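Local coordinates for peptide ABC transporter, peptide-binding protein (Thermus thermophilus, PDB 2D5W) that binds oligopeptides, here holding a pentapeptide, and probably hands them to an ABC transporter for uptake, at residues A[276-281]-A[418-423]; A[477-482]-A[504-509]; A[536-539]-A[543-546]. One frame throughout, in Å; residues are numbered along the deposited sequence.

Contact 1 of 3, residues A[276-281]-A[418-423]; sequences TFDQGR and RERTQQ
D278 and R420 pass each other in opposite directions, with only D278 OD1 and R420 NH2 coming together, 3.2 Å apart. The two groups are not laid side by side as a flat pair: OD1 comes in at the edge of the guanidinium, in its plane, but the carboxylate plane is turned 60° away. One oxygen therefore does the work, and the N-H points well off the line to it, at 124°, so the hydrogen bond within this salt bridge is weak.

The other carboxylate oxygen, OD2, is held within its own segment. With CG tucked between the backbone N and the carbonyl carbon (chi1 54°), D278 turns OD2 back to T276, whose OG1 donates to it from 2.6 Å on the syn side, somewhat out of the carboxylate plane. Each oxygen thus has its own partner, which should limit rotation of the group. Q279 folds back to the same threonine, with OE1 taking the T276 N-H at 2.9 Å on a lone pair in the carbonyl plane. Across the contact, the R420 guanidinium also makes a cation-pi contact with F344, so D278 is not its sole partner.

Nearby, R418, on the same helix as R420, reaches the other way to E304 and forms a salt bridge with the backbone of the bound peptide. In this family 5 solute-binding fold, helix 416-431 lies against strands 401-410 and 463-469 and carries R418 to the peptide; the single bridge from R420 to the short helix 277-280 is a peripheral surface link of that fold.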
loop_
_atom_site.group_PDB
_atom_site.type_symbol
_atom_site.label_atom_id
_atom_site.label_comp_id
_atom_site.label_asym_id
_atom_site.label_seq_id
_atom_site.Cartn_x
_atom_site.Cartn_y
_atom_site.Cartn_z
ATOM N N THR A 276 -6.631 15.675 -0.269
ATOM C CA THR A 276 -5.236 15.881 0.074
ATOM C C THR A 276 -5.148 16.885 1.228
ATOM O O THR A 276 -6.123 17.569 1.545
ATOM C CB THR A 276 -4.418 16.332 -1.157
ATOM O OG1 THR A 276 -5.025 17.478 -1.762
ATOM C CG2 THR A 276 -4.373 15.205 -2.185
ATOM N N PHE A 277 -3.986 16.949 1.863
ATOM C CA PHE A 277 -3.761 17.809 3.024
ATOM C C PHE A 277 -4.245 19.249 2.866
ATOM O O PHE A 277 -4.941 19.783 3.736
ATOM C CB PHE A 277 -2.270 17.795 3.364
ATOM C CG PHE A 277 -1.940 18.364 4.715
ATOM C CD1 PHE A 277 -1.941 17.554 5.847
ATOM C CD2 PHE A 277 -1.603 19.704 4.854
ATOM C CE1 PHE A 277 -1.607 18.074 7.097
ATOM C CE2 PHE A 277 -1.267 20.233 6.099
ATOM C CZ PHE A 277 -1.269 19.415 7.222
ATOM N N ASP A 278 -3.866 19.875 1.758
ATOM C CA ASP A 278 -4.251 21.250 1.472
ATOM C C ASP A 278 -5.766 21.417 1.407
ATOM O O ASP A 278 -6.311 22.430 1.846
ATOM C CB ASP A 278 -3.621 21.703 0.150
ATOM C CG ASP A 278 -3.935 20.762 -1.004
ATOM O OD1 ASP A 278 -4.482 21.231 -2.025
ATOM O OD2 ASP A 278 -3.629 19.555 -0.894
ATOM N N GLN A 279 -6.457 20.423 0.865
ATOM C CA GLN A 279 -7.907 20.512 0.760
ATOM C C GLN A 279 -8.568 20.435 2.131
ATOM O O GLN A 279 -9.568 21.108 2.386
ATOM C CB GLN A 279 -8.439 19.399 -0.140
ATOM C CG GLN A 279 -7.904 19.460 -1.556
ATOM C CD GLN A 279 -8.462 18.357 -2.422
ATOM O OE1 GLN A 279 -8.311 17.173 -2.115
ATOM N NE2 GLN A 279 -9.119 18.736 -3.508
ATOM N N GLY A 280 -7.992 19.626 3.013
ATOM C CA GLY A 280 -8.540 19.472 4.348
ATOM C C GLY A 280 -8.517 20.755 5.154
ATOM O O GLY A 280 -9.296 20.913 6.095
ATOM N N ARG A 281 -7.625 21.675 4.802
ATOM C CA ARG A 281 -7.542 22.940 5.522
ATOM C C ARG A 281 -7.962 24.130 4.664
ATOM O O ARG A 281 -7.726 25.281 5.031
ATOM C CB ARG A 281 -6.125 23.143 6.078
ATOM C CG ARG A 281 -5.006 23.135 5.051
ATOM C CD ARG A 281 -3.677 22.725 5.698
ATOM N NE ARG A 281 -3.220 23.655 6.730
ATOM C CZ ARG A 281 -2.542 24.774 6.489
ATOM N NH1 ARG A 281 -2.172 25.560 7.493
ATOM N NH2 ARG A 281 -2.218 25.101 5.244
ATOM N N ARG A 418 -1.176 16.810 -7.000
ATOM C CA ARG A 418 -0.106 16.188 -7.773
ATOM C C ARG A 418 0.010 16.829 -9.155
ATOM O O ARG A 418 1.112 16.980 -9.685
ATOM C CB ARG A 418 -0.348 14.684 -7.901
ATOM C CG ARG A 418 0.021 13.926 -6.647
ATOM C CD ARG A 418 -0.409 12.484 -6.716
ATOM N NE ARG A 418 0.076 11.741 -5.562
ATOM C CZ ARG A 418 -0.346 10.528 -5.222
ATOM N NH1 ARG A 418 -1.269 9.912 -5.953
ATOM N NH2 ARG A 418 0.158 9.936 -4.149
ATOM N N GLU A 419 -1.122 17.195 -9.750
ATOM C CA GLU A 419 -1.095 17.840 -11.055
ATOM C C GLU A 419 -0.408 19.200 -10.898
ATOM O O GLU A 419 0.360 19.621 -11.765
ATOM C CB GLU A 419 -2.525 17.959 -11.601
ATOM C CG GLU A 419 -3.126 16.576 -11.889
ATOM C CD GLU A 419 -4.600 16.582 -12.255
ATOM O OE1 GLU A 419 -5.367 17.366 -11.660
ATOM O OE2 GLU A 419 -4.996 15.772 -13.123
ATOM N N ARG A 420 -0.662 19.870 -9.777
ATOM C CA ARG A 420 -0.032 21.156 -9.493
ATOM C C ARG A 420 1.465 20.949 -9.241
ATOM O O ARG A 420 2.299 21.759 -9.655
ATOM C CB ARG A 420 -0.683 21.802 -8.266
ATOM C CG ARG A 420 -2.086 22.360 -8.524
ATOM C CD ARG A 420 -2.808 22.665 -7.215
ATOM N NE ARG A 420 -2.006 23.525 -6.352
ATOM C CZ ARG A 420 -2.059 23.518 -5.023
ATOM N NH1 ARG A 420 -1.283 24.336 -4.326
ATOM N NH2 ARG A 420 -2.877 22.688 -4.390
ATOM N N THR A 421 1.802 19.855 -8.564
ATOM C CA THR A 421 3.196 19.535 -8.269
ATOM C C THR A 421 3.996 19.346 -9.557
ATOM O O THR A 421 5.106 19.868 -9.691
ATOM C CB THR A 421 3.291 18.255 -7.412
ATOM O OG1 THR A 421 2.690 18.502 -6.137
ATOM C CG2 THR A 421 4.742 17.841 -7.205
ATOM N N GLN A 422 3.429 18.611 -10.508
ATOM C CA GLN A 422 4.111 18.382 -11.776
ATOM C C GLN A 422 4.433 19.707 -12.457
ATOM O O GLN A 422 5.544 19.899 -12.948
ATOM C CB GLN A 422 3.250 17.521 -12.702
ATOM C CG GLN A 422 3.088 16.078 -12.250
ATOM C CD GLN A 422 2.201 15.283 -13.188
ATOM O OE1 GLN A 422 1.095 15.710 -13.517
ATOM N NE2 GLN A 422 2.680 14.123 -13.625
ATOM N N GLN A 423 3.459 20.615 -12.482
ATOM C CA GLN A 423 3.619 21.934 -13.097
ATOM C C GLN A 423 4.671 22.768 -12.380
ATOM O O GLN A 423 5.479 23.463 -13.005
ATOM C CB GLN A 423 2.297 22.708 -13.053
ATOM C CG GLN A 423 1.229 22.223 -13.999
ATOM C CD GLN A 423 -0.039 23.050 -13.898
ATOM O OE1 GLN A 423 -0.914 22.958 -14.754
ATOM N NE2 GLN A 423 -0.151 23.848 -12.836
#

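Contact 2 of 3, residues A[477-482]-A[504-509]; sequences SLFQYK and GGWRND
The guanidinium of R507 lies flat on one face of the Y481 ring, the planes 7° apart and the centres of the two groups 4.2 Å from each other. It is displaced toward the rim: R507 NH2 sits 3.3 Å from Y481 CE2, while R507 CD rides over the same ring, 3.7 Å from its centroid, in a CH-pi contact. At the guanidinium edge, nearly in its plane, D509 OD1 takes the NE hydrogen at 2.9 Å and 166°. That salt bridge helps to fix the turn of the group, and the arginine chain, extended from CG to NE, carries its methylenes at a slant across the tyrosine, from CB onto the ring. Y481 holds its CG anti to the backbone N (chi1 163°), which brings the ring to the arginine.

The W506 indole is used differently. N508 CB packs over one of its faces, and at its edge, near the ring plane, F479 O approaches CE3 to 3.1 Å. F479 CB rests against the same W506 CE3 at 3.7 Å.

No direct hydrogen bond joins the two segments; water 1 bridges them, donating to F479 O at 2.9 Å and accepting from N508 N at 2.8 Å. N502 adds a second tie from outside, its ND2 bonding both Q480 O and W506 O. D512 in helix 509-518 receives the backbone N-H groups of Y481 and K482, one on each carboxylate oxygen, so that helix helps to position the tyrosine.

N508 itself stands at the N-cap, its OD1 accepting from F511 N. The two irregular loop segments thus pack against the asparagine-capped start of helix 509-518, with the arginine-tyrosine stack beside it.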
loop_
_atom_site.group_PDB
_atom_site.type_symbol
_atom_site.label_atom_id
_atom_site.label_comp_id
_atom_site.label_asym_id
_atom_site.label_seq_id
_atom_site.Cartn_x
_atom_site.Cartn_y
_atom_site.Cartn_z
ATOM N N SER A 477 12.341 -3.778 1.912
ATOM C CA SER A 477 12.134 -4.558 0.693
ATOM C C SER A 477 11.774 -3.733 -0.542
ATOM O O SER A 477 11.948 -4.201 -1.663
ATOM C CB SER A 477 11.081 -5.650 0.920
ATOM O OG SER A 477 9.815 -5.103 1.218
ATOM N N LEU A 478 11.273 -2.517 -0.348
ATOM C CA LEU A 478 10.952 -1.657 -1.487
ATOM C C LEU A 478 12.218 -1.352 -2.280
ATOM O O LEU A 478 12.158 -1.015 -3.463
ATOM C CB LEU A 478 10.351 -0.326 -1.017
ATOM C CG LEU A 478 8.892 -0.310 -0.556
ATOM C CD1 LEU A 478 8.529 1.089 -0.082
ATOM C CD2 LEU A 478 7.985 -0.733 -1.705
ATOM N N PHE A 479 13.368 -1.476 -1.622
ATOM C CA PHE A 479 14.633 -1.167 -2.267
ATOM C C PHE A 479 15.682 -2.261 -2.249
ATOM O O PHE A 479 16.839 -2.018 -2.582
ATOM C CB PHE A 479 15.185 0.133 -1.682
ATOM C CG PHE A 479 14.283 1.301 -1.924
ATOM C CD1 PHE A 479 13.450 1.787 -0.923
ATOM C CD2 PHE A 479 14.189 1.852 -3.196
ATOM C CE1 PHE A 479 12.534 2.799 -1.192
ATOM C CE2 PHE A 479 13.278 2.861 -3.473
ATOM C CZ PHE A 479 12.449 3.334 -2.469
ATOM N N GLN A 480 15.288 -3.471 -1.876
ATOM C CA GLN A 480 16.228 -4.582 -1.875
ATOM C C GLN A 480 16.241 -5.221 -3.249
ATOM O O GLN A 480 15.212 -5.285 -3.925
ATOM C CB GLN A 480 15.806 -5.673 -0.897
ATOM C CG GLN A 480 15.894 -5.334 0.561
ATOM C CD GLN A 480 15.413 -6.485 1.415
ATOM O OE1 GLN A 480 14.356 -7.057 1.153
ATOM N NE2 GLN A 480 16.181 -6.830 2.441
ATOM N N TYR A 481 17.406 -5.688 -3.674
ATOM C CA TYR A 481 17.478 -6.402 -4.935
ATOM C C TYR A 481 17.151 -7.840 -4.540
ATOM O O TYR A 481 16.343 -8.511 -5.180
ATOM C CB TYR A 481 18.881 -6.334 -5.534
ATOM C CG TYR A 481 19.107 -7.383 -6.599
ATOM C CD1 TYR A 481 18.444 -7.321 -7.825
ATOM C CD2 TYR A 481 19.950 -8.468 -6.359
ATOM C CE1 TYR A 481 18.616 -8.321 -8.788
ATOM C CE2 TYR A 481 20.127 -9.468 -7.309
ATOM C CZ TYR A 481 19.459 -9.390 -8.518
ATOM O OH TYR A 481 19.636 -10.377 -9.460
ATOM N N LYS A 482 17.769 -8.294 -3.455
ATOM C CA LYS A 482 17.551 -9.644 -2.958
ATOM C C LYS A 482 17.636 -9.695 -1.439
ATOM O O LYS A 482 18.463 -9.014 -0.831
ATOM C CB LYS A 482 18.603 -10.588 -3.548
ATOM C CG LYS A 482 18.511 -12.028 -3.056
ATOM C CD LYS A 482 19.704 -12.853 -3.522
ATOM C CE LYS A 482 19.814 -12.878 -5.039
ATOM N NZ LYS A 482 21.004 -13.651 -5.492
ATOM N N GLY A 504 11.513 0.125 -9.431
ATOM C CA GLY A 504 12.472 0.914 -10.190
ATOM C C GLY A 504 13.759 0.176 -10.532
ATOM O O GLY A 504 14.629 0.729 -11.206
ATOM N N GLY A 505 13.898 -1.053 -10.037
ATOM C CA GLY A 505 15.067 -1.869 -10.337
ATOM C C GLY A 505 16.411 -1.506 -9.728
ATOM O O GLY A 505 17.440 -1.647 -10.383
ATOM N N TRP A 506 16.422 -1.064 -8.478
ATOM C CA TRP A 506 17.673 -0.701 -7.819
ATOM C C TRP A 506 18.374 -1.911 -7.225
ATOM O O TRP A 506 17.734 -2.862 -6.779
ATOM C CB TRP A 506 17.407 0.296 -6.691
ATOM C CG TRP A 506 18.652 0.913 -6.096
ATOM C CD1 TRP A 506 19.637 1.585 -6.768
ATOM C CD2 TRP A 506 18.985 1.003 -4.704
ATOM N NE1 TRP A 506 20.555 2.095 -5.881
ATOM C CE2 TRP A 506 20.181 1.754 -4.607
ATOM C CE3 TRP A 506 18.389 0.527 -3.529
ATOM C CZ2 TRP A 506 20.790 2.041 -3.381
ATOM C CZ3 TRP A 506 18.994 0.813 -2.307
ATOM C CH2 TRP A 506 20.184 1.566 -2.245
ATOM N N ARG A 507 19.701 -1.871 -7.232
ATOM C CA ARG A 507 20.491 -2.929 -6.625
ATOM C C ARG A 507 21.713 -2.349 -5.933
ATOM O O ARG A 507 22.528 -1.665 -6.552
ATOM C CB ARG A 507 20.953 -3.977 -7.641
ATOM C CG ARG A 507 21.881 -5.006 -6.989
ATOM C CD ARG A 507 22.219 -6.187 -7.876
ATOM N NE ARG A 507 23.103 -7.114 -7.172
ATOM C CZ ARG A 507 23.457 -8.309 -7.630
ATOM N NH1 ARG A 507 24.267 -9.079 -6.916
ATOM N NH2 ARG A 507 22.998 -8.735 -8.798
ATOM N N ASN A 508 21.817 -2.610 -4.637
ATOM C CA ASN A 508 22.957 -2.174 -3.843
ATOM C C ASN A 508 23.169 -3.314 -2.864
ATOM O O ASN A 508 22.372 -3.517 -1.947
ATOM C CB ASN A 508 22.658 -0.870 -3.103
ATOM C CG ASN A 508 23.866 -0.342 -2.350
ATOM O OD1 ASN A 508 24.248 -0.877 -1.310
ATOM N ND2 ASN A 508 24.486 0.706 -2.884
ATOM N N ASP A 509 24.237 -4.075 -3.076
ATOM C CA ASP A 509 24.511 -5.233 -2.239
ATOM C C ASP A 509 24.703 -4.926 -0.764
ATOM O O ASP A 509 24.302 -5.723 0.086
ATOM C CB ASP A 509 25.709 -6.013 -2.789
ATOM C CG ASP A 509 25.417 -6.637 -4.143
ATOM O OD1 ASP A 509 24.226 -6.749 -4.506
ATOM O OD2 ASP A 509 26.374 -7.026 -4.845
HETATM O O HOH W 1 19.472 -3.075 -3.170
#

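Contact 3 of 3, residues A[536-539]-A[543-546]; sequences EIWA and PALP
The chain leaves helix 524-541 and turns almost at once into strand 544-557, so that the CA atoms of W538 and P543 are 6.9 Å apart, the closest pairing between the segments. W538 carries the whole contact. Its CG stands anti to the backbone N (chi1 -174°), which sends the indole off the helix toward the strand.

P543 crosses obliquely over one indole face. Its CG sits 3.6 Å from the centroid of the five-membered ring in a CH-pi contact, and comes as near as 3.3 Å to W538 NE1. The neighbouring P543 CD lies 3.4 Å from W538 O, so the proline ring also touches the helix backbone at this carbonyl.

This is a tight helix-to-strand connection that delivers the chain into the mixed sheet that also holds strand 293-308: strand 544-557 runs antiparallel to it, with L545 and I306 joined by backbone hydrogen bonds.

Farther along the indole, P546 CD meets the W538 CH2 corner at 3.7 Å, at the edge and near the ring plane, the proline and the indole running antiparallel as they pass. The oxygen of A544 reaches W538 CH2 at 3.5 Å; it is buried here and has no hydrogen-bonding partner in the model. Replacing W538 by an alanine is likely to open a gap beside P543 and P546 and to cost P543 its CH-pi contact with the indole. F479 meets the indole edge-to-face, and W355 also packs against it at an inclined angle. On the strand side, W303 touches both A544 and P546.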
loop_
_atom_site.group_PDB
_atom_site.type_symbol
_atom_site.label_atom_id
_atom_site.label_comp_id
_atom_site.label_asym_id
_atom_site.label_seq_id
_atom_site.Cartn_x
_atom_site.Cartn_y
_atom_site.Cartn_z
ATOM N N GLU A 536 21.463 5.786 5.042
ATOM C CA GLU A 536 22.560 6.661 4.631
ATOM C C GLU A 536 22.970 6.304 3.200
ATOM O O GLU A 536 23.169 7.184 2.361
ATOM C CB GLU A 536 23.761 6.499 5.570
ATOM C CG GLU A 536 23.578 7.099 6.959
ATOM C CD GLU A 536 23.822 8.602 7.002
ATOM O OE1 GLU A 536 23.665 9.198 8.089
ATOM O OE2 GLU A 536 24.176 9.192 5.959
ATOM N N ILE A 537 23.097 5.009 2.927
ATOM C CA ILE A 537 23.465 4.547 1.595
ATOM C C ILE A 537 22.362 4.911 0.603
ATOM O O ILE A 537 22.628 5.403 -0.493
ATOM C CB ILE A 537 23.675 3.018 1.585
ATOM C CG1 ILE A 537 24.914 2.666 2.413
ATOM C CG2 ILE A 537 23.818 2.513 0.156
ATOM C CD1 ILE A 537 25.087 1.184 2.658
ATOM N N TRP A 538 21.117 4.675 1.005
ATOM C CA TRP A 538 19.954 4.971 0.177
ATOM C C TRP A 538 19.959 6.439 -0.261
ATOM O O TRP A 538 19.742 6.750 -1.434
ATOM C CB TRP A 538 18.679 4.668 0.974
ATOM C CG TRP A 538 17.394 4.789 0.200
ATOM C CD1 TRP A 538 16.695 3.777 -0.395
ATOM C CD2 TRP A 538 16.656 5.990 -0.056
ATOM N NE1 TRP A 538 15.565 4.272 -1.003
ATOM C CE2 TRP A 538 15.518 5.629 -0.812
ATOM C CE3 TRP A 538 16.845 7.339 0.281
ATOM C CZ2 TRP A 538 14.573 6.569 -1.240
ATOM C CZ3 TRP A 538 15.905 8.272 -0.144
ATOM C CH2 TRP A 538 14.783 7.881 -0.898
ATOM N N ALA A 539 20.219 7.339 0.684
ATOM C CA ALA A 539 20.227 8.768 0.388
ATOM C C ALA A 539 21.339 9.178 -0.571
ATOM O O ALA A 539 21.171 10.114 -1.351
ATOM C CB ALA A 539 20.321 9.572 1.679
ATOM N N PRO A 543 17.673 5.948 -5.156
ATOM C CA PRO A 543 17.005 5.046 -6.104
ATOM C C PRO A 543 15.616 5.580 -6.466
ATOM O O PRO A 543 15.068 5.260 -7.518
ATOM C CB PRO A 543 16.971 3.714 -5.358
ATOM C CG PRO A 543 17.013 4.114 -3.912
ATOM C CD PRO A 543 17.993 5.257 -3.894
ATOM N N ALA A 544 15.055 6.383 -5.568
ATOM C CA ALA A 544 13.771 7.044 -5.781
ATOM C C ALA A 544 13.975 8.434 -5.192
ATOM O O ALA A 544 14.865 8.630 -4.362
ATOM C CB ALA A 544 12.646 6.318 -5.051
ATOM N N LEU A 545 13.171 9.401 -5.619
ATOM C CA LEU A 545 13.306 10.758 -5.110
ATOM C C LEU A 545 12.279 10.993 -4.016
ATOM O O LEU A 545 11.073 10.957 -4.266
ATOM C CB LEU A 545 13.107 11.771 -6.240
ATOM C CG LEU A 545 13.920 11.523 -7.515
ATOM C CD1 LEU A 545 13.673 12.649 -8.507
ATOM C CD2 LEU A 545 15.401 11.432 -7.180
ATOM N N PRO A 546 12.741 11.214 -2.778
ATOM C CA PRO A 546 11.788 11.448 -1.690
ATOM C C PRO A 546 11.213 12.855 -1.796
ATOM O O PRO A 546 11.949 13.803 -2.072
ATOM C CB PRO A 546 12.648 11.259 -0.445
ATOM C CG PRO A 546 13.981 11.819 -0.884
ATOM C CD PRO A 546 14.137 11.295 -2.301
#

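Following the chain, contact 1 comes first, closing a long loop of 136 residues that includes strand 293-308 and the helices after it. Contact 2 then closes a loop of 21 residues without helix or strand, between strand 463-469 and helix 509-518. Contact 3 closes last, over three residues. The three follow in series; none nests or crosses. Contacts 2 and 3 meet: F479 touches W538 and P543, and W506 touches P543, so the loop before helix 509-518 packs on the turn from helix 524-541 into strand 544-557. Contact 1 stands apart, its nearest atoms about 10 Å from contact 3, and ties helix 277-280 to helix 416-431, which packs on the mixed sheet that strand 544-557 joins.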